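Local coordinates for 16S rRNA processing protein (PDB 2F1L), which probably serves as an accessory factor in the last step of 30S ribosomal subunit assembly and in efficient 16S rRNA processing, at residues 79-82 against 83-86. Sequence-based numbering, arbitrary orientation.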
loop_
_atom_site.group_PDB
_atom_site.type_symbol
_atom_site.label_atom_id
_atom_site.label_comp_id
_atom_site.label_asym_id
_atom_site.label_seq_id
_atom_site.Cartn_x
_atom_site.Cartn_y
_atom_site.Cartn_z
ATOM N N ALA A 79 -3.368 -8.888 -20.048
ATOM C CA ALA A 79 -4.783 -8.929 -20.318
ATOM C C ALA A 79 -5.002 -9.159 -21.803
ATOM O O ALA A 79 -4.308 -8.560 -22.614
ATOM C CB ALA A 79 -5.389 -7.630 -19.921
ATOM N N LYS A 80 -5.946 -10.046 -22.122
ATOM C CA LYS A 80 -6.358 -10.323 -23.482
ATOM C C LYS A 80 -7.704 -9.659 -23.685
ATOM O O LYS A 80 -8.664 -9.987 -22.996
ATOM C CB LYS A 80 -6.455 -11.840 -23.726
ATOM C CG LYS A 80 -6.837 -12.276 -25.175
ATOM C CD LYS A 80 -5.686 -12.069 -26.182
ATOM C CE LYS A 80 -6.069 -12.396 -27.653
ATOM N NZ LYS A 80 -7.349 -11.752 -28.008
ATOM N N LEU A 81 -7.762 -8.715 -24.625
ATOM C CA LEU A 81 -9.005 -8.014 -24.965
ATOM C C LEU A 81 -9.617 -8.585 -26.245
ATOM O O LEU A 81 -8.906 -9.003 -27.169
ATOM C CB LEU A 81 -8.761 -6.520 -25.123
ATOM C CG LEU A 81 -7.973 -5.854 -23.990
ATOM C CD1 LEU A 81 -7.846 -4.393 -24.292
ATOM C CD2 LEU A 81 -8.633 -6.066 -22.652
ATOM N N LYS A 82 -10.949 -8.583 -26.299
ATOM C CA LYS A 82 -11.652 -9.256 -27.377
ATOM C C LYS A 82 -11.301 -8.560 -28.665
ATOM O O LYS A 82 -11.329 -7.347 -28.733
ATOM C CB LYS A 82 -13.169 -9.275 -27.159
ATOM C CG LYS A 82 -13.879 -10.129 -28.183
ATOM C CD LYS A 82 -15.334 -10.373 -27.855
ATOM C CE LYS A 82 -15.977 -11.104 -29.002
ATOM N NZ LYS A 82 -17.444 -10.877 -29.021
ATOM N N GLY A 83 -10.917 -9.346 -29.663
ATOM C CA GLY A 83 -10.598 -8.831 -30.993
ATOM C C GLY A 83 -9.296 -8.058 -31.122
ATOM O O GLY A 83 -9.066 -7.415 -32.147
ATOM N N LEU A 84 -8.446 -8.121 -30.104
ATOM C CA LEU A 84 -7.108 -7.518 -30.153
ATOM C C LEU A 84 -6.115 -8.683 -30.210
ATOM O O LEU A 84 -5.752 -9.264 -29.184
ATOM C CB LEU A 84 -6.892 -6.614 -28.922
ATOM C CG LEU A 84 -5.583 -5.865 -28.738
ATOM C CD1 LEU A 84 -5.324 -4.998 -29.928
ATOM C CD2 LEU A 84 -5.618 -5.004 -27.525
ATOM N N ASP A 85 -5.701 -9.039 -31.424
ATOM C CA ASP A 85 -4.946 -10.277 -31.661
ATOM C C ASP A 85 -3.537 -10.165 -32.228
ATOM O O ASP A 85 -2.980 -11.168 -32.646
ATOM C CB ASP A 85 -5.781 -11.203 -32.524
ATOM C CG ASP A 85 -7.144 -11.437 -31.936
ATOM O OD1 ASP A 85 -7.240 -11.783 -30.740
ATOM O OD2 ASP A 85 -8.130 -11.266 -32.660
ATOM N N ASP A 86 -2.934 -8.979 -32.250
ATOM C CA ASP A 86 -1.460 -8.915 -32.438
ATOM C C ASP A 86 -0.813 -7.746 -31.748
ATOM O O ASP A 86 -1.452 -6.745 -31.405
ATOM C CB ASP A 86 -1.086 -8.858 -33.909
ATOM C CG ASP A 86 -1.474 -7.566 -34.520
ATOM O OD1 ASP A 86 -2.673 -7.406 -34.736
ATOM O OD2 ASP A 86 -0.607 -6.700 -34.705
HETATM O O HOH W 1 -5.663 -8.788 -26.602
#
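Leu81 and Leu84 close a type II beta turn at the end of strand 76-81, with Leu84 N donating to Leu81 O at 3.1 Å. The N-H...O angle is 158°. Gly83, with its positive phi of 72°, takes the third position of the turn, as is common for glycine in type II turns. The turn carries the chain out of the antiparallel sheet of the RimM N-terminal domain and on to helix 87-91. A water bridges the two arms: it accepts from Leu81 N at 2.9 Å and lies 2.6 Å from Leu84 O, to which it can donate.

The side chains of Leu81 and Leu84 lie side by side and point the same way, and Leu81 CD1 meets Leu84 CD2 at 4.0 Å. Both are buried. Leu81 also packs on Trp54 of strand 53-58, and Leu84 on Val36 of strand 35-40.

Lys80 spans the turn. Its chain bends at chi2 (73°) and again at chi4, which brings the ammonium to the carbonyl oxygens of Leu81 and Leu84. NZ donates to Leu84 O at 3.2 Å, from above the carbonyl plane, and makes a weak bond to Leu81 O. Beyond the turn, Asp86 N-caps helix 87-91 through OD2. The Asp85 side chain crosses that of Lys80 at about a right angle, and its OD1 receives NZ in a 2.7 Å salt bridge, nearly along the CG-OD1 bond direction.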